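Long-range contacts in sterol regulatory element-binding protein cleavage-activating protein (Schizosaccharomyces pombe, PDB 4YHC), which escorts the transcription factor precursor sre1 for its processing when sterol and oxygen levels are low, here represented by its WD40 domain: residues A[231-239]-A[247-255]; A[295-303]-A[346-357]. The protein carries 9 engineered substitutions. All coordinates share one frame; numbering follows the deposited sequence.

Both contacts belong to the WD40 domain, a beta propeller of mostly antiparallel sheets, and probably to the part that binds sre1. Contact 1 lies within one blade, where strands 235-239 and 243-248 form a hairpin. Contact 2 follows later in the chain: it pairs strands 299-304 and 344-349 and then continues through a turn into strand 354-357 of the next sheet. Their centres are 26 Å apart and their nearest atoms about 10 Å apart, so they do not touch. A citrate, probably from the crystallisation liquor, lies near the Lys250 side chain in contact 1; Asp248 and Lys250 there also bond to residues of segment 316-320, in the chain between the two halves of contact 2.

Contact 1 of 2, residues A[231-239]-A[247-255]; sequences AMADILFLA and IDLKNDELL
Leu236 and Leu249 meet in a four-stranded antiparallel propeller blade, where the hairpin of its two middle strands, 235-239 and 243-248, runs out into a loop. Leu249 lays CD2 against Leu236 CB at 3.7 Å, branch against stem. With CG anti to the backbone N (chi1 -177°), Leu236 carries CD2 to within 4.4 Å of Ile247 CD1 on the same face. These branched aliphatic side chains suit a buried surface that Ile179 and Ile181 of strand 175-182 help to cover. On the other face Ile235 is paired with Asp248, and its CG1 looks toward Leu255 CD1, a loose apolar contact; Met246 also touches it. Three backbone bonds hold the segments together: Leu236 and Ile247 exchange two, and Leu249 N reaches Asp234 O at 2.9 Å.

Asp234 sits with Ile235 in a G1 beta bulge opposite Ile230, its backbone in the left-handed region (phi 58°). Its carboxylate crosses the Leu249 side chain obliquely, Asp234 OD1 lying 3.5 Å from Leu249 CB, while OD2 comes up to the CB of Lys250, whose chain runs at about a right angle to it. Neither is a hydrogen bond; the charge is answered by Arg188, which forms a salt bridge with OD2. Lys250 turns its amine elsewhere, to the carbonyl of Trp318, and makes a cation-pi contact with that residue's ring. An aspartate suits position 248 because a short acidic side chain can fold back on its own loop, and Asn316 and Gln320 bind its carboxylate as well. The loop opens with an Asx turn, in which Lys250 N donates to Asp248 OD1 at 2.8 Å, approaching from above the carboxylate plane.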
loop_
_atom_site.group_PDB
_atom_site.type_symbol
_atom_site.label_atom_id
_atom_site.label_comp_id
_atom_site.label_asym_id
_atom_site.label_seq_id
_atom_site.Cartn_x
_atom_site.Cartn_y
_atom_site.Cartn_z
ATOM N N ALA A 231 4.948 9.645 -0.125
ATOM C CA ALA A 231 6.348 9.883 -0.264
ATOM C C ALA A 231 6.604 11.062 -1.227
ATOM O O ALA A 231 7.410 11.962 -0.924
ATOM C CB ALA A 231 7.048 8.596 -0.738
ATOM N N MET A 232 5.880 11.124 -2.308
ATOM C CA MET A 232 6.190 12.197 -3.289
ATOM C C MET A 232 5.841 13.621 -2.809
ATOM O O MET A 232 6.317 14.582 -3.410
ATOM C CB MET A 232 5.461 11.971 -4.638
ATOM C CG MET A 232 3.992 11.664 -4.532
ATOM S SD MET A 232 3.176 11.413 -6.158
ATOM C CE MET A 232 4.546 10.806 -7.151
ATOM N N ALA A 233 4.966 13.725 -1.791
ATOM C CA ALA A 233 4.564 14.995 -1.194
ATOM C C ALA A 233 5.459 15.321 -0.009
ATOM O O ALA A 233 5.370 16.397 0.544
ATOM C CB ALA A 233 3.068 14.915 -0.775
ATOM N N ASP A 234 6.277 14.357 0.427
ATOM C CA ASP A 234 7.117 14.431 1.630
ATOM C C ASP A 234 6.202 14.708 2.910
ATOM O O ASP A 234 6.457 15.581 3.724
ATOM C CB ASP A 234 8.225 15.466 1.502
ATOM C CG ASP A 234 9.496 15.042 2.169
ATOM O OD1 ASP A 234 9.514 14.010 2.864
ATOM O OD2 ASP A 234 10.527 15.697 1.909
ATOM N N ILE A 235 5.175 13.908 3.035
ATOM C CA ILE A 235 4.205 14.055 4.088
ATOM C C ILE A 235 4.099 12.755 4.855
ATOM O O ILE A 235 4.077 11.687 4.230
ATOM C CB ILE A 235 2.827 14.340 3.517
ATOM C CG1 ILE A 235 2.799 15.803 3.070
ATOM C CG2 ILE A 235 1.747 14.178 4.586
ATOM C CD1 ILE A 235 1.597 16.110 2.255
ATOM N N LEU A 236 4.006 12.881 6.173
ATOM C CA LEU A 236 3.673 11.794 7.059
ATOM C C LEU A 236 2.391 12.089 7.809
ATOM O O LEU A 236 2.212 13.245 8.320
ATOM C CB LEU A 236 4.793 11.630 8.071
ATOM C CG LEU A 236 4.617 10.472 9.046
ATOM C CD1 LEU A 236 5.873 9.702 9.280
ATOM C CD2 LEU A 236 4.123 10.965 10.403
ATOM N N PHE A 237 1.511 11.080 7.886
ATOM C CA PHE A 237 0.240 11.192 8.620
ATOM C C PHE A 237 0.470 10.411 9.937
ATOM O O PHE A 237 0.920 9.254 9.912
ATOM C CB PHE A 237 -0.942 10.617 7.853
ATOM C CG PHE A 237 -1.341 11.398 6.647
ATOM C CD1 PHE A 237 -0.663 11.252 5.448
ATOM C CD2 PHE A 237 -2.402 12.269 6.690
ATOM C CE1 PHE A 237 -1.022 11.995 4.351
ATOM C CE2 PHE A 237 -2.744 12.988 5.624
ATOM C CZ PHE A 237 -2.089 12.835 4.441
ATOM N N LEU A 238 0.215 11.040 11.089
ATOM C CA LEU A 238 0.329 10.443 12.421
ATOM C C LEU A 238 -1.105 10.326 12.999
ATOM O O LEU A 238 -1.721 11.304 13.252
ATOM C CB LEU A 238 1.167 11.331 13.314
ATOM C CG LEU A 238 1.699 10.815 14.690
ATOM C CD1 LEU A 238 1.081 11.544 15.856
ATOM C CD2 LEU A 238 1.562 9.338 14.986
ATOM N N ALA A 239 -1.624 9.126 13.129
ATOM C CA ALA A 239 -2.938 8.859 13.612
ATOM C C ALA A 239 -2.860 8.652 15.123
ATOM O O ALA A 239 -1.952 8.033 15.618
ATOM C CB ALA A 239 -3.468 7.604 13.021
ATOM N N ILE A 247 1.942 16.077 8.533
ATOM C CA ILE A 247 3.180 16.748 8.808
ATOM C C ILE A 247 4.065 16.838 7.540
ATOM O O ILE A 247 4.209 15.859 6.799
ATOM C CB ILE A 247 3.895 15.973 9.864
ATOM C CG1 ILE A 247 3.069 15.932 11.162
ATOM C CG2 ILE A 247 5.292 16.482 10.065
ATOM C CD1 ILE A 247 3.595 14.973 12.177
ATOM N N ASP A 248 4.579 18.031 7.266
ATOM C CA ASP A 248 5.566 18.281 6.176
ATOM C C ASP A 248 6.939 17.892 6.656
ATOM O O ASP A 248 7.533 18.505 7.564
ATOM C CB ASP A 248 5.533 19.742 5.766
ATOM C CG ASP A 248 6.696 20.138 4.800
ATOM O OD1 ASP A 248 7.414 19.266 4.163
ATOM O OD2 ASP A 248 6.848 21.392 4.687
ATOM N N LEU A 249 7.490 16.859 6.077
ATOM C CA LEU A 249 8.772 16.382 6.582
ATOM C C LEU A 249 9.957 17.198 6.004
ATOM O O LEU A 249 11.063 17.065 6.447
ATOM C CB LEU A 249 8.930 14.920 6.168
ATOM C CG LEU A 249 8.507 13.692 6.942
ATOM C CD1 LEU A 249 7.871 13.941 8.277
ATOM C CD2 LEU A 249 7.772 12.692 6.095
ATOM N N LYS A 250 9.726 17.937 4.931
ATOM C CA LYS A 250 10.824 18.700 4.311
ATOM C C LYS A 250 11.162 19.901 5.193
ATOM O O LYS A 250 12.290 20.036 5.695
ATOM C CB LYS A 250 10.429 19.137 2.933
ATOM C CG LYS A 250 11.476 20.000 2.212
ATOM C CD LYS A 250 10.917 20.490 0.884
ATOM C CE LYS A 250 11.974 21.243 0.090
ATOM N NZ LYS A 250 12.392 22.477 0.838
ATOM N N ASN A 251 10.153 20.725 5.438
ATOM C CA ASN A 251 10.313 21.925 6.283
ATOM C C ASN A 251 9.902 21.720 7.761
ATOM O O ASN A 251 9.851 22.653 8.491
ATOM C CB ASN A 251 9.490 23.044 5.650
ATOM C CG ASN A 251 9.868 23.280 4.201
ATOM O OD1 ASN A 251 11.035 23.463 3.915
ATOM N ND2 ASN A 251 8.899 23.227 3.276
ATOM N N ASP A 252 9.701 20.471 8.186
ATOM C CA ASP A 252 9.242 20.097 9.558
ATOM C C ASP A 252 8.147 21.035 10.109
ATOM O O ASP A 252 8.417 21.906 10.934
ATOM C CB ASP A 252 10.407 19.966 10.562
ATOM C CG ASP A 252 10.155 18.864 11.623
ATOM O OD1 ASP A 252 9.051 18.286 11.642
ATOM O OD2 ASP A 252 11.053 18.561 12.444
ATOM N N GLU A 253 6.902 20.631 9.843
ATOM C CA GLU A 253 5.837 21.595 10.022
ATOM C C GLU A 253 4.501 20.877 10.027
ATOM O O GLU A 253 4.185 20.133 9.104
ATOM C CB GLU A 253 5.869 22.626 8.898
ATOM C CG GLU A 253 4.985 23.832 9.141
ATOM C CD GLU A 253 5.769 25.127 9.145
ATOM O OE1 GLU A 253 5.140 26.201 9.080
ATOM O OE2 GLU A 253 7.012 25.064 9.214
ATOM N N LEU A 254 3.720 21.099 11.077
ATOM C CA LEU A 254 2.408 20.556 11.142
ATOM C C LEU A 254 1.527 21.288 10.163
ATOM O O LEU A 254 1.337 22.481 10.263
ATOM C CB LEU A 254 1.836 20.660 12.553
ATOM C CG LEU A 254 0.377 20.159 12.654
ATOM C CD1 LEU A 254 0.234 18.677 12.260
ATOM C CD2 LEU A 254 -0.187 20.369 14.048
ATOM N N LEU A 255 0.921 20.599 9.206
ATOM C CA LEU A 255 0.116 21.292 8.222
ATOM C C LEU A 255 -1.387 21.360 8.527
ATOM O O LEU A 255 -2.074 22.307 8.139
ATOM C CB LEU A 255 0.276 20.555 6.868
ATOM C CG LEU A 255 1.686 20.506 6.274
ATOM C CD1 LEU A 255 1.887 19.313 5.349
ATOM C CD2 LEU A 255 1.860 21.732 5.432
#

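Contact 2 of 2, residues A[295-303]-A[346-357]; sequences VTEKVLYYY and IHEVEDASESVM. Engineered in segment 346-357: Ser355 (natural residue Cys).
Tyr301 threads its ring between its partner strand and the neighbouring sheet, and its atoms meet His347, Val349, Met357 and Ser355 in turn along the two sides and the tip. At the root, CB lies beside His347 O, with His347 CB a little farther off, across a hydrogen-bonded pair in which each backbone N bonds the other's O. With chi1 at -63° the ring lies anti to the carbonyl carbon and extends toward strand 354-357. One edge passes His347 O at CD1 and then Val349, whose CG2 is 3.6 Å from Tyr301 CE1. On the other side Met357 CB approaches obliquely, 3.8 Å from Tyr301 CE2, while its SD lies in plane at the ring edge beside CD2, a Met-aromatic contact. At the tip, Tyr301 OH and Ser355 OG share a hydrogen bond of 2.8 Å; Ser355 is an engineered residue, a cysteine in nature. A phenylalanine here would probably keep the edge contacts but leave the Ser355 hydroxyl without this mate, costing the ring a polar tie to strand 354-357.

On the opposite face of the strand pair Ile346 lies alongside Tyr302, pointing the same way, with CG1 over the ring centre at 3.8 Å, a CH-pi contact 6° off the normal. Its other branch, Ile346 CG2, touches Leu300 CD1 at 3.5 Å, so one isoleucine serves two partners. Glu348 lays OE1 against Lys298 CG at 3.2 Å; the lysine's alkyl stem, not its amine, touches the carboxylate, with no salt bridge.

After Val349 the chain makes a type I turn from Glu350 to Ser353 and enters strand 354-357, the edge of the next sheet, a step from the last strand of one blade to the first of the next that is typical of WD40 propellers.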
loop_
_atom_site.group_PDB
_atom_site.type_symbol
_atom_site.label_atom_id
_atom_site.label_comp_id
_atom_site.label_asym_id
_atom_site.label_seq_id
_atom_site.Cartn_x
_atom_site.Cartn_y
_atom_site.Cartn_z
ATOM N N VAL A 295 -13.590 1.661 18.516
ATOM C CA VAL A 295 -14.732 1.425 19.374
ATOM C C VAL A 295 -15.594 0.348 18.779
ATOM O O VAL A 295 -15.782 -0.686 19.389
ATOM C CB VAL A 295 -15.593 2.674 19.640
ATOM C CG1 VAL A 295 -16.795 2.338 20.589
ATOM C CG2 VAL A 295 -14.732 3.794 20.216
ATOM N N THR A 296 -16.079 0.557 17.575
ATOM C CA THR A 296 -17.029 -0.414 16.941
ATOM C C THR A 296 -16.365 -1.535 16.132
ATOM O O THR A 296 -17.033 -2.434 15.663
ATOM C CB THR A 296 -17.938 0.340 15.973
ATOM O OG1 THR A 296 -17.141 0.989 14.987
ATOM C CG2 THR A 296 -18.738 1.440 16.741
ATOM N N GLU A 297 -15.042 -1.465 15.983
ATOM C CA GLU A 297 -14.322 -2.351 15.119
ATOM C C GLU A 297 -14.877 -2.434 13.699
ATOM O O GLU A 297 -14.627 -3.403 13.030
ATOM C CB GLU A 297 -14.238 -3.746 15.756
ATOM C CG GLU A 297 -13.455 -3.714 17.058
ATOM C CD GLU A 297 -11.993 -4.111 16.921
ATOM O OE1 GLU A 297 -11.282 -4.160 17.961
ATOM O OE2 GLU A 297 -11.538 -4.366 15.773
ATOM N N LYS A 298 -15.565 -1.416 13.236
ATOM C CA LYS A 298 -16.037 -1.332 11.843
ATOM C C LYS A 298 -14.946 -0.682 10.962
ATOM O O LYS A 298 -14.224 0.179 11.394
ATOM C CB LYS A 298 -17.297 -0.489 11.708
ATOM C CG LYS A 298 -18.509 -1.053 12.442
ATOM C CD LYS A 298 -19.107 -2.231 11.722
ATOM C CE LYS A 298 -20.479 -2.602 12.291
ATOM N NZ LYS A 298 -20.271 -3.601 13.363
ATOM N N VAL A 299 -14.899 -1.060 9.695
ATOM C CA VAL A 299 -13.999 -0.352 8.730
ATOM C C VAL A 299 -14.719 0.884 8.180
ATOM O O VAL A 299 -15.826 0.839 7.703
ATOM C CB VAL A 299 -13.487 -1.309 7.644
ATOM C CG1 VAL A 299 -12.558 -0.590 6.583
ATOM C CG2 VAL A 299 -12.773 -2.484 8.304
ATOM N N LEU A 300 -14.037 1.995 8.252
ATOM C CA LEU A 300 -14.540 3.264 7.794
ATOM C C LEU A 300 -13.649 3.951 6.718
ATOM O O LEU A 300 -12.456 3.845 6.735
ATOM C CB LEU A 300 -14.713 4.209 8.967
ATOM C CG LEU A 300 -15.848 4.213 9.988
ATOM C CD1 LEU A 300 -17.093 4.781 9.394
ATOM C CD2 LEU A 300 -16.130 2.848 10.510
ATOM N N TYR A 301 -14.305 4.675 5.834
ATOM C CA TYR A 301 -13.661 5.462 4.759
ATOM C C TYR A 301 -14.136 6.885 4.857
ATOM O O TYR A 301 -15.334 7.149 4.853
ATOM C CB TYR A 301 -13.985 4.882 3.394
ATOM C CG TYR A 301 -13.454 3.492 3.218
ATOM C CD1 TYR A 301 -14.174 2.386 3.663
ATOM C CD2 TYR A 301 -12.226 3.290 2.567
ATOM C CE1 TYR A 301 -13.687 1.098 3.495
ATOM C CE2 TYR A 301 -11.727 2.025 2.404
ATOM C CZ TYR A 301 -12.469 0.920 2.842
ATOM O OH TYR A 301 -11.913 -0.295 2.718
ATOM N N TYR A 302 -13.194 7.791 5.116
ATOM C CA TYR A 302 -13.476 9.198 5.127
ATOM C C TYR A 302 -12.872 9.785 3.860
ATOM O O TYR A 302 -11.661 9.536 3.560
ATOM C CB TYR A 302 -12.826 9.845 6.331
ATOM C CG TYR A 302 -13.564 9.732 7.628
ATOM C CD1 TYR A 302 -13.983 8.512 8.109
ATOM C CD2 TYR A 302 -13.790 10.859 8.408
ATOM C CE1 TYR A 302 -14.622 8.399 9.335
ATOM C CE2 TYR A 302 -14.458 10.771 9.634
ATOM C CZ TYR A 302 -14.860 9.533 10.079
ATOM O OH TYR A 302 -15.425 9.456 11.279
ATOM N N TYR A 303 -13.704 10.464 3.115
ATOM C CA TYR A 303 -13.360 11.117 1.858
ATOM C C TYR A 303 -13.550 12.629 1.996
ATOM O O TYR A 303 -14.664 13.125 2.401
ATOM C CB TYR A 303 -14.261 10.579 0.742
ATOM C CG TYR A 303 -14.104 11.302 -0.569
ATOM C CD1 TYR A 303 -13.048 10.976 -1.461
ATOM C CD2 TYR A 303 -14.994 12.297 -0.948
ATOM C CE1 TYR A 303 -12.903 11.650 -2.680
ATOM C CE2 TYR A 303 -14.877 12.956 -2.157
ATOM C CZ TYR A 303 -13.831 12.605 -3.025
ATOM O OH TYR A 303 -13.701 13.290 -4.198
ATOM N N ILE A 346 -18.454 9.928 4.726
ATOM C CA ILE A 346 -18.064 8.793 5.503
ATOM C C ILE A 346 -18.831 7.590 5.005
ATOM O O ILE A 346 -20.037 7.616 4.824
ATOM C CB ILE A 346 -18.396 9.022 6.990
ATOM C CG1 ILE A 346 -17.677 10.233 7.506
ATOM C CG2 ILE A 346 -18.037 7.834 7.869
ATOM C CD1 ILE A 346 -18.102 10.602 8.922
ATOM N N HIS A 347 -18.126 6.510 4.771
ATOM C CA HIS A 347 -18.759 5.292 4.333
ATOM C C HIS A 347 -18.270 4.218 5.291
ATOM O O HIS A 347 -17.033 3.975 5.408
ATOM C CB HIS A 347 -18.308 4.986 2.902
ATOM C CG HIS A 347 -18.922 3.758 2.315
ATOM N ND1 HIS A 347 -20.231 3.708 1.887
ATOM C CD2 HIS A 347 -18.434 2.503 2.162
ATOM C CE1 HIS A 347 -20.520 2.481 1.485
ATOM N NE2 HIS A 347 -19.446 1.736 1.644
ATOM N N GLU A 348 -19.227 3.546 5.932
ATOM C CA GLU A 348 -18.944 2.488 6.871
ATOM C C GLU A 348 -19.258 1.170 6.225
ATOM O O GLU A 348 -20.280 1.046 5.619
ATOM C CB GLU A 348 -19.849 2.661 8.114
ATOM C CG GLU A 348 -19.788 1.495 9.107
ATOM C CD GLU A 348 -20.513 1.895 10.447
ATOM O OE1 GLU A 348 -20.084 1.547 11.533
ATOM O OE2 GLU A 348 -21.470 2.665 10.427
ATOM N N VAL A 349 -18.398 0.188 6.374
ATOM C CA VAL A 349 -18.597 -1.109 5.774
ATOM C C VAL A 349 -19.038 -2.167 6.832
ATOM O O VAL A 349 -18.426 -2.269 7.919
ATOM C CB VAL A 349 -17.243 -1.620 5.161
ATOM C CG1 VAL A 349 -17.392 -3.034 4.646
ATOM C CG2 VAL A 349 -16.758 -0.685 4.091
ATOM N N GLU A 350 -19.972 -3.026 6.445
ATOM C CA GLU A 350 -20.401 -4.183 7.270
ATOM C C GLU A 350 -19.291 -5.216 7.392
ATOM O O GLU A 350 -18.484 -5.422 6.479
ATOM C CB GLU A 350 -21.682 -4.840 6.738
ATOM C CG GLU A 350 -21.536 -5.535 5.390
ATOM C CD GLU A 350 -22.838 -6.215 4.958
ATOM O OE1 GLU A 350 -23.665 -6.523 5.846
ATOM O OE2 GLU A 350 -23.041 -6.453 3.744
ATOM N N ASP A 351 -19.224 -5.820 8.559
ATOM C CA ASP A 351 -18.173 -6.766 8.885
ATOM C C ASP A 351 -18.067 -7.909 7.875
ATOM O O ASP A 351 -16.971 -8.421 7.584
ATOM C CB ASP A 351 -18.450 -7.352 10.275
ATOM C CG ASP A 351 -17.274 -7.198 11.185
ATOM O OD1 ASP A 351 -16.383 -8.084 11.119
ATOM O OD2 ASP A 351 -17.225 -6.183 11.932
ATOM N N ALA A 352 -19.215 -8.280 7.311
ATOM C CA ALA A 352 -19.273 -9.399 6.411
ATOM C C ALA A 352 -18.352 -9.148 5.207
ATOM O O ALA A 352 -17.846 -10.119 4.653
ATOM C CB ALA A 352 -20.708 -9.663 5.952
ATOM N N SER A 353 -18.139 -7.886 4.802
ATOM C CA SER A 353 -17.321 -7.612 3.603
ATOM C C SER A 353 -15.848 -7.503 3.882
ATOM O O SER A 353 -15.437 -6.833 4.762
ATOM C CB SER A 353 -17.768 -6.329 2.880
ATOM O OG SER A 353 -18.898 -6.522 2.111
ATOM N N GLU A 354 -15.039 -8.006 2.976
ATOM C CA GLU A 354 -13.700 -7.567 2.902
ATOM C C GLU A 354 -13.730 -6.377 1.939
ATOM O O GLU A 354 -14.165 -6.519 0.781
ATOM C CB GLU A 354 -12.809 -8.670 2.358
ATOM C CG GLU A 354 -11.365 -8.326 2.083
ATOM C CD GLU A 354 -10.496 -7.973 3.313
ATOM O OE1 GLU A 354 -11.004 -8.030 4.486
ATOM O OE2 GLU A 354 -9.294 -7.604 3.088
ATOM N N SER A 355 -13.156 -5.253 2.339
ATOM C CA SER A 355 -13.116 -4.091 1.471
ATOM C C SER A 355 -11.750 -3.452 1.391
ATOM O O SER A 355 -10.951 -3.600 2.295
ATOM C CB SER A 355 -14.097 -3.052 1.975
ATOM O OG SER A 355 -13.656 -2.409 3.122
ATOM N N VAL A 356 -11.526 -2.653 0.355
ATOM C CA VAL A 356 -10.277 -2.007 0.155
ATOM C C VAL A 356 -10.463 -0.861 -0.851
ATOM O O VAL A 356 -11.224 -0.964 -1.809
ATOM C CB VAL A 356 -9.209 -2.991 -0.307
ATOM C CG1 VAL A 356 -9.672 -3.843 -1.507
ATOM C CG2 VAL A 356 -7.869 -2.324 -0.625
ATOM N N MET A 357 -9.807 0.251 -0.605
ATOM C CA MET A 357 -9.869 1.374 -1.563
ATOM C C MET A 357 -8.759 1.347 -2.608
ATOM O O MET A 357 -7.659 0.832 -2.369
ATOM C CB MET A 357 -9.912 2.708 -0.860
ATOM C CG MET A 357 -8.665 3.142 -0.131
ATOM S SD MET A 357 -8.993 4.709 0.760
ATOM C CE MET A 357 -7.440 4.982 1.457
HETATM O O HOH W 1 -16.389 -3.390 8.844
#